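Local coordinates for protein 8-demethyl-8-aminoriboflavin-5'-phosphate synthase (Streptomyces davawensis, PDB 5MLD) that catalyses the replacement of the C-8 methyl group of FMN by an amino group from glutamate, a key step in making the antibiotic roseoflavin, at residues 25-30 against 187-192; 30-35 against 84-89; 130-135 against 172-177. One frame throughout, in Å; residues are numbered along the deposited sequence.

Interaction 1 (25-30 against 187-192); sequences IDKAVP and KLIRFM
Ile189 is the residue of helix 183-205 that reaches helix 20-34 here, and its two branches part to meet neighbouring residues, Lys27 and Ala28. Gamma-methyl CG2 lies anti to the backbone N and settles against the Ala28 backbone, 4.1 Å from Ala28 CA, with Ala28 CB only slightly farther off at 4.2 Å from CG2. The other branch is extended (chi2 174°), and this carries CD1 down to the start of the Lys27 side chain, 3.9 Å from Lys27 CB. The two side chains run nearly perpendicular, and the Ile189 terminal methyl meets the root of the lysine, not its charged end. Beyond CG the lysine bends (chi2 -77°) and leaves the interface; its NZ is hydrogen-bonded to Asp180 O. With only a methyl on Ala28, the backbones come close, 6.4 Å between Ala28 CA and Ile189 CA. Helices 20-34 and 183-205 lie side by side on one face of the parallel core of the flavodoxin-like sheet, whose strands run in the order 38-43, 4-9, 84-92, 125-132, 161-164. Past Ile189, Arg190 turns to the subunit interface, where its NE makes a salt bridge to Glu222 OE2 of the second subunit. Phe191 also faces that subunit, packing on its Cys215. Met192, one turn after Leu188 and bonded to it through Met192 N and Leu188 O at 2.9 Å, swings its side chain back between helix and sheet. There its CE comes within 4.6 Å of Ala28 CB, a looser approach than that of Ile189. Leu130 of strand 125-132 lies beneath Ala28, Ile189 and Met192 alike, and closes this apolar junction from the sheet side.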
# COMPACT_ATOMS: atom_id res chain seq x y z
N ILE A 25 -1.56 -24.35 1.20
CA ILE A 25 -2.42 -24.91 2.24
C ILE A 25 -2.07 -26.37 2.48
O ILE A 25 -1.97 -26.82 3.63
CB ILE A 25 -3.90 -24.74 1.85
CG1 ILE A 25 -4.26 -23.27 1.63
CG2 ILE A 25 -4.82 -25.40 2.89
CD1 ILE A 25 -5.72 -23.04 1.27
N ASP A 26 -1.84 -27.11 1.40
CA ASP A 26 -1.52 -28.53 1.54
C ASP A 26 -0.22 -28.76 2.29
O ASP A 26 -0.06 -29.81 2.93
CB ASP A 26 -1.48 -29.19 0.15
CG ASP A 26 -2.87 -29.32 -0.47
OD1 ASP A 26 -3.89 -29.32 0.27
OD2 ASP A 26 -2.96 -29.46 -1.71
N LYS A 27 0.73 -27.81 2.24
CA LYS A 27 1.93 -27.92 3.07
C LYS A 27 1.64 -27.57 4.53
O LYS A 27 2.19 -28.20 5.45
CB LYS A 27 3.04 -26.99 2.57
CG LYS A 27 3.50 -27.19 1.12
CD LYS A 27 4.40 -28.38 1.00
CE LYS A 27 5.28 -28.27 -0.24
NZ LYS A 27 5.88 -29.57 -0.56
N ALA A 28 0.82 -26.54 4.76
CA ALA A 28 0.59 -26.05 6.12
C ALA A 28 -0.22 -27.02 6.96
O ALA A 28 -0.01 -27.13 8.18
CB ALA A 28 -0.12 -24.70 6.07
N VAL A 29 -1.19 -27.70 6.36
CA VAL A 29 -2.11 -28.54 7.15
C VAL A 29 -1.38 -29.62 7.93
O VAL A 29 -1.57 -29.70 9.16
CB VAL A 29 -3.22 -29.10 6.24
CG1 VAL A 29 -3.96 -30.25 6.94
CG2 VAL A 29 -4.18 -27.97 5.79
N PRO A 30 -0.53 -30.47 7.33
CA PRO A 30 0.13 -31.50 8.15
C PRO A 30 1.07 -30.92 9.18
O PRO A 30 1.27 -31.53 10.24
CB PRO A 30 0.90 -32.36 7.13
CG PRO A 30 1.02 -31.51 5.92
CD PRO A 30 -0.20 -30.63 5.90
N LYS A 187 10.30 -22.83 3.47
CA LYS A 187 10.81 -22.46 4.79
C LYS A 187 9.91 -21.41 5.44
O LYS A 187 9.65 -21.48 6.64
CB LYS A 187 12.27 -22.01 4.70
CG LYS A 187 12.56 -20.52 4.70
CD LYS A 187 14.08 -20.29 4.58
CE LYS A 187 14.43 -18.85 4.24
NZ LYS A 187 15.87 -18.72 3.89
N LEU A 188 9.35 -20.47 4.65
CA LEU A 188 8.42 -19.50 5.25
C LEU A 188 7.17 -20.18 5.81
O LEU A 188 6.67 -19.79 6.87
CB LEU A 188 8.03 -18.43 4.22
CG LEU A 188 9.15 -17.47 3.81
CD1 LEU A 188 8.55 -16.31 3.04
CD2 LEU A 188 9.96 -16.94 5.00
N ILE A 189 6.61 -21.16 5.10
CA ILE A 189 5.43 -21.85 5.62
C ILE A 189 5.75 -22.47 6.97
O ILE A 189 4.96 -22.37 7.93
CB ILE A 189 4.93 -22.91 4.61
CG1 ILE A 189 4.34 -22.22 3.37
CG2 ILE A 189 3.87 -23.79 5.24
CD1 ILE A 189 3.96 -23.20 2.26
N ARG A 190 6.93 -23.08 7.09
CA ARG A 190 7.31 -23.72 8.36
C ARG A 190 7.48 -22.70 9.48
O ARG A 190 7.04 -22.95 10.61
CB ARG A 190 8.58 -24.53 8.17
CG ARG A 190 8.36 -25.81 7.33
CD ARG A 190 9.66 -26.59 7.06
NE ARG A 190 9.40 -27.87 6.39
CZ ARG A 190 9.06 -29.00 7.02
NH1 ARG A 190 8.95 -29.03 8.34
NH2 ARG A 190 8.84 -30.11 6.31
N PHE A 191 8.12 -21.56 9.20
CA PHE A 191 8.20 -20.46 10.16
C PHE A 191 6.81 -20.09 10.65
O PHE A 191 6.55 -19.97 11.85
CB PHE A 191 8.85 -19.21 9.54
CG PHE A 191 10.32 -19.32 9.19
CD1 PHE A 191 11.06 -20.47 9.45
CD2 PHE A 191 10.96 -18.23 8.61
CE1 PHE A 191 12.40 -20.52 9.12
CE2 PHE A 191 12.31 -18.27 8.29
CZ PHE A 191 13.03 -19.42 8.54
N MET A 192 5.90 -19.86 9.70
CA MET A 192 4.58 -19.36 10.04
C MET A 192 3.83 -20.34 10.92
O MET A 192 3.21 -19.93 11.91
CB MET A 192 3.80 -19.08 8.75
CG MET A 192 2.47 -18.42 8.96
SD MET A 192 1.13 -19.58 9.30
CE MET A 192 1.28 -20.74 7.95

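Interaction 2 (30-35 against 84-89); sequences PLYEKE and ILVIAT
The last turn of helix 20-34 passes the beginning of strand 84-92 at side-chain distance, Tyr32 CA standing 10.2 Å from Ile84 CA, with no backbone bond between them. Tyr32 alone spans the gap from the helix. Its CG lies anti to the carbonyl carbon (chi1 -85°), and the phenol runs from the helix down to the sheet between Ile84 and Val86, whose side chains rise toward it from alternate positions of the strand. Val86 meets it head-on: CG2 is 3.5 Å from Tyr32 OH and also lies near the ring carbon CE2, oblique to the ring. Ile84 comes in at a slant and uses both its branches, the gamma-methyl CG2 at 3.9 Å from the Tyr32 hydroxyl oxygen OH and the terminal CD1 at 4.0 Å from Tyr32 CE1. This is the helix-on-sheet layer of a flavodoxin-like alpha/beta sandwich; Leu85, between the two, points to the other face, and strand 4-9 bonds to Ile84 and Val86 alongside. The methyl groups gathered round OH cannot bond to it, and the buried hydroxyl is instead hydrogen-bonded to Thr196 OG1 of helix 183-205, so the contact with the strand itself rests on dispersion and close fit.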
# COMPACT_ATOMS: atom_id res chain seq x y z
N PRO A 30 -0.53 -30.47 7.33
CA PRO A 30 0.13 -31.50 8.15
C PRO A 30 1.07 -30.92 9.18
O PRO A 30 1.27 -31.53 10.24
CB PRO A 30 0.90 -32.36 7.13
CG PRO A 30 1.02 -31.51 5.92
CD PRO A 30 -0.20 -30.63 5.90
N LEU A 31 1.65 -29.74 8.93
CA LEU A 31 2.50 -29.12 9.93
C LEU A 31 1.69 -28.68 11.15
O LEU A 31 2.11 -28.88 12.29
CB LEU A 31 3.26 -27.93 9.34
CG LEU A 31 4.25 -28.25 8.22
CD1 LEU A 31 4.74 -26.95 7.62
CD2 LEU A 31 5.42 -29.09 8.73
N TYR A 32 0.51 -28.08 10.93
CA TYR A 32 -0.34 -27.74 12.07
C TYR A 32 -0.76 -28.99 12.83
O TYR A 32 -0.75 -29.01 14.06
CB TYR A 32 -1.58 -26.97 11.63
CG TYR A 32 -1.39 -25.48 11.48
CD1 TYR A 32 -0.97 -24.71 12.56
CD2 TYR A 32 -1.61 -24.83 10.26
CE1 TYR A 32 -0.78 -23.36 12.44
CE2 TYR A 32 -1.43 -23.47 10.13
CZ TYR A 32 -1.01 -22.73 11.23
OH TYR A 32 -0.80 -21.38 11.12
N GLU A 33 -1.11 -30.06 12.10
CA GLU A 33 -1.54 -31.29 12.77
C GLU A 33 -0.42 -31.88 13.62
O GLU A 33 -0.68 -32.42 14.70
CB GLU A 33 -2.05 -32.30 11.74
CG GLU A 33 -3.32 -31.85 10.98
CD GLU A 33 -4.59 -31.72 11.84
OE1 GLU A 33 -4.59 -32.17 13.01
OE2 GLU A 33 -5.61 -31.18 11.35
N LYS A 34 0.84 -31.79 13.15
CA LYS A 34 1.97 -32.23 13.96
C LYS A 34 2.12 -31.39 15.23
O LYS A 34 2.65 -31.88 16.23
CB LYS A 34 3.29 -32.17 13.18
CG LYS A 34 3.40 -33.09 11.98
CD LYS A 34 4.69 -32.80 11.22
CE LYS A 34 4.85 -33.70 9.99
NZ LYS A 34 4.92 -35.16 10.35
N GLU A 35 1.71 -30.12 15.18
CA GLU A 35 1.68 -29.24 16.35
C GLU A 35 0.54 -29.57 17.31
O GLU A 35 0.43 -28.92 18.36
CB GLU A 35 1.56 -27.77 15.93
CG GLU A 35 2.81 -27.18 15.28
CD GLU A 35 3.82 -26.65 16.30
OE1 GLU A 35 3.57 -26.77 17.53
OE2 GLU A 35 4.86 -26.12 15.88
N ILE A 84 -6.63 -19.95 15.60
CA ILE A 84 -5.75 -19.41 14.57
C ILE A 84 -6.60 -19.22 13.31
O ILE A 84 -7.36 -20.12 12.93
CB ILE A 84 -4.56 -20.34 14.28
CG1 ILE A 84 -3.66 -20.50 15.51
CG2 ILE A 84 -3.75 -19.78 13.13
CD1 ILE A 84 -2.75 -21.68 15.43
N LEU A 85 -6.49 -18.04 12.69
CA LEU A 85 -7.12 -17.76 11.41
C LEU A 85 -6.02 -17.56 10.38
O LEU A 85 -5.19 -16.66 10.53
CB LEU A 85 -8.02 -16.52 11.49
CG LEU A 85 -8.65 -16.17 10.13
CD1 LEU A 85 -9.64 -17.25 9.72
CD2 LEU A 85 -9.35 -14.82 10.15
N VAL A 86 -5.95 -18.43 9.39
CA VAL A 86 -5.01 -18.27 8.29
C VAL A 86 -5.81 -17.88 7.07
O VAL A 86 -6.60 -18.70 6.56
CB VAL A 86 -4.21 -19.54 8.02
CG1 VAL A 86 -3.28 -19.32 6.82
CG2 VAL A 86 -3.45 -19.98 9.28
N ILE A 87 -5.60 -16.67 6.56
CA ILE A 87 -6.15 -16.31 5.26
C ILE A 87 -5.18 -16.82 4.20
O ILE A 87 -3.98 -16.50 4.24
CB ILE A 87 -6.37 -14.80 5.12
CG1 ILE A 87 -7.30 -14.25 6.22
CG2 ILE A 87 -6.89 -14.48 3.71
CD1 ILE A 87 -8.71 -14.75 6.15
N ALA A 88 -5.68 -17.61 3.27
CA ALA A 88 -4.83 -18.17 2.22
C ALA A 88 -5.36 -17.60 0.91
O ALA A 88 -6.34 -18.10 0.36
CB ALA A 88 -4.85 -19.70 2.23
N THR A 89 -4.71 -16.55 0.43
CA THR A 89 -5.32 -15.81 -0.65
C THR A 89 -4.42 -15.75 -1.88
O THR A 89 -3.21 -15.52 -1.77
CB THR A 89 -5.69 -14.38 -0.20
OG1 THR A 89 -6.37 -13.71 -1.27
CG2 THR A 89 -4.45 -13.57 0.22

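Interaction 3 (130-135 against 172-177); sequences LMCGNE and PGYIEG. With 8DP (8-demethyl-8-aminoriboflavin-5'-phosphate), chain I.
Water 2 ties Asn134 to the loop 172-177 and to the bound aminoflavin: it donates to Asn134 OD1 at 3.0 Å, lies 3.1 Å from 8DP O5, a hydroxyl of the ribityl chain, and accepts a weak bond from Tyr174 N. OD1 also rests on Gly173 CA at 3.5 Å, where the loop has no side chain to keep the amide at a distance. Asn134 ND2 is hydrogen-bonded to Thr170 O, so both ends of the carboxamide are held and its rotation is fixed. Thus oriented, the amide lays one face under the first ribityl carbon; 8DP C5 stands almost directly over Asn134 CG, 3.6 Å away. The backbone grips the ring system as well: Glu135 N donates to the flavin carbonyl oxygen O9 of 8DP at 2.7 Å, nearly straight at 166°. In the flavodoxin-like fold, flavin sits at the carboxyl ends of the parallel strands, and residues 132-135, where strand 125-132 gives way to its loop, belong to the FMN-binding site. On the strand, Cys132 carries SG anti to its N (chi1 -162°), which directs the sulfur to the root of Tyr174, 3.7 Å from Tyr174 CB. Measured to the ring the contact is oblique, SG lying 5.3 Å from the Tyr174 centroid and 57° off the normal; Trp164 meets the same ring edge-to-face. At the far end water 1 lies between Asn134 O and Pro172 O, the proline following a cis peptide bond. A backbone bond from Gly177 N to Gly173 O helps close the loop on itself. Tyr240 of the second subunit, an FMN-binding residue, packs on Asn134 and its hydroxyl is hydrogen-bonded to Glu135 OE1; Tyr163 OH of the fourth subunit is hydrogen-bonded to Glu135 OE2.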
# COMPACT_ATOMS: atom_id res chain seq x y z
N LEU A 130 -1.17 -17.09 4.11
CA LEU A 130 -0.57 -17.78 2.97
C LEU A 130 -0.98 -17.04 1.70
O LEU A 130 -2.17 -16.73 1.52
CB LEU A 130 -1.03 -19.24 2.89
CG LEU A 130 -0.68 -20.13 4.09
CD1 LEU A 130 -1.34 -21.47 3.94
CD2 LEU A 130 0.85 -20.30 4.26
N MET A 131 -0.02 -16.73 0.82
CA MET A 131 -0.35 -15.96 -0.38
C MET A 131 0.30 -16.58 -1.60
O MET A 131 1.40 -17.13 -1.53
CB MET A 131 0.08 -14.49 -0.26
CG MET A 131 -0.69 -13.68 0.76
SD MET A 131 0.17 -12.13 1.07
CE MET A 131 1.62 -12.65 1.95
N CYS A 132 -0.37 -16.44 -2.75
CA CYS A 132 0.16 -16.94 -4.01
C CYS A 132 -0.10 -15.89 -5.08
O CYS A 132 -1.24 -15.50 -5.27
CB CYS A 132 -0.50 -18.27 -4.40
SG CYS A 132 0.49 -19.10 -5.60
N GLY A 133 0.96 -15.43 -5.76
CA GLY A 133 0.79 -14.55 -6.89
C GLY A 133 1.67 -15.03 -8.03
O GLY A 133 2.59 -15.82 -7.83
N ASN A 134 1.40 -14.52 -9.23
CA ASN A 134 2.30 -14.90 -10.32
C ASN A 134 3.63 -14.16 -10.26
O ASN A 134 4.64 -14.68 -10.76
CB ASN A 134 1.63 -14.65 -11.69
CG ASN A 134 0.58 -15.69 -12.01
OD1 ASN A 134 0.34 -16.62 -11.22
ND2 ASN A 134 -0.07 -15.55 -13.16
N GLU A 135 3.66 -12.96 -9.66
CA GLU A 135 4.88 -12.16 -9.71
C GLU A 135 5.06 -11.16 -8.57
O GLU A 135 6.21 -10.87 -8.23
CB GLU A 135 4.96 -11.38 -11.03
CG GLU A 135 3.79 -10.44 -11.26
CD GLU A 135 4.12 -9.24 -12.13
OE1 GLU A 135 3.20 -8.43 -12.37
OE2 GLU A 135 5.29 -9.07 -12.57
N PRO A 172 4.11 -18.52 -15.33
CA PRO A 172 2.93 -19.19 -14.75
C PRO A 172 2.91 -19.20 -13.22
O PRO A 172 3.79 -18.59 -12.60
CB PRO A 172 3.08 -20.62 -15.28
CG PRO A 172 4.58 -20.80 -15.32
CD PRO A 172 5.09 -19.49 -15.86
N GLY A 173 1.91 -19.85 -12.64
CA GLY A 173 1.73 -19.88 -11.20
C GLY A 173 2.49 -20.98 -10.49
O GLY A 173 3.38 -21.64 -11.05
N TYR A 174 2.08 -21.20 -9.24
CA TYR A 174 2.76 -22.12 -8.33
C TYR A 174 2.91 -23.52 -8.91
O TYR A 174 3.95 -24.17 -8.72
CB TYR A 174 1.95 -22.16 -7.04
CG TYR A 174 2.41 -23.05 -5.91
CD1 TYR A 174 3.23 -22.55 -4.90
CD2 TYR A 174 1.95 -24.36 -5.79
CE1 TYR A 174 3.62 -23.35 -3.82
CE2 TYR A 174 2.34 -25.17 -4.73
CZ TYR A 174 3.17 -24.65 -3.74
OH TYR A 174 3.55 -25.44 -2.66
N ILE A 175 1.90 -24.00 -9.64
CA ILE A 175 1.91 -25.39 -10.11
C ILE A 175 2.96 -25.59 -11.20
O ILE A 175 3.92 -26.35 -11.03
CB ILE A 175 0.51 -25.82 -10.57
CG1 ILE A 175 -0.41 -25.93 -9.35
CG2 ILE A 175 0.57 -27.17 -11.31
CD1 ILE A 175 -1.88 -26.15 -9.69
N GLU A 176 2.80 -24.89 -12.33
CA GLU A 176 3.79 -25.00 -13.39
C GLU A 176 5.15 -24.48 -12.97
O GLU A 176 6.18 -24.93 -13.49
CB GLU A 176 3.34 -24.25 -14.65
CG GLU A 176 2.54 -25.11 -15.60
CD GLU A 176 2.14 -24.35 -16.86
OE1 GLU A 176 2.42 -23.14 -16.93
OE2 GLU A 176 1.58 -24.99 -17.77
N GLY A 177 5.18 -23.51 -12.04
CA GLY A 177 6.42 -22.94 -11.56
C GLY A 177 7.13 -23.77 -10.52
O GLY A 177 8.21 -23.38 -10.05
C4 8DP I . -2.74 -14.69 -9.46
C5 8DP I . -2.24 -13.96 -10.71
C8 8DP I . -6.01 -12.41 -11.94
N3 8DP I . -3.31 -9.82 -10.12
C2 8DP I . -2.99 -17.21 -8.97
N2 8DP I . -6.99 -13.25 -12.57
N1 8DP I . -2.61 -12.49 -10.53
C6 8DP I . -3.83 -12.04 -10.91
O6 8DP I . -3.80 -16.28 -10.97
N4 8DP I . -0.52 -12.07 -9.55
C12 8DP I . -4.18 -10.68 -10.72
C13 8DP I . -1.74 -11.64 -9.94
C14 8DP I . -2.10 -10.30 -9.73
C15 8DP I . -1.16 -9.46 -9.11
C16 8DP I . 0.33 -11.25 -8.97
C1 8DP I . -4.17 -18.18 -8.84
C3 8DP I . -3.58 -15.96 -9.63
C7 8DP I . -4.75 -12.91 -11.55
C9 8DP I . -6.34 -11.04 -11.73
O1 8DP I . -5.62 -20.30 -5.92
P1 8DP I . -5.64 -19.66 -7.33
O2 8DP I . -5.48 -20.78 -8.41
O3 8DP I . -6.92 -18.86 -7.57
O4 8DP I . -4.36 -18.69 -7.46
O5 8DP I . -2.43 -17.01 -7.72
O7 8DP I . -2.49 -14.30 -8.31
C10 8DP I . -7.68 -10.48 -12.15
C11 8DP I . -5.43 -10.20 -11.12
O8 8DP I . -1.45 -8.12 -8.85
N5 8DP I . 0.03 -9.96 -8.74
O9 8DP I . 1.61 -11.69 -8.54
O HOH W 1 5.69 -16.57 -12.57
O HOH W 2 0.08 -18.46 -8.82

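How the interactions relate
Interactions 1 and 2 share helix 20-34 and touch directly: Met192 SD lies 3.2 Å from Tyr32 OH, and Ile25 CD1 lies 3.6 Å from Ala88 CB. Leu130, at the start of the strand segment in interaction 3, lies under both, 3.7 Å from its CD2 to Met192 CE and 3.9 Å from its CG to Val86 CG1. Backbone pairing joins interactions 2 and 3, with Thr89 N 2.8 Å from Leu130 O across neighbouring strands of the sheet. Interaction 3 alone reaches the aminoflavin; the side chains of Ile189 and Val86 are each about 13 Å from it, in the helix-and-sheet layer behind the pocket.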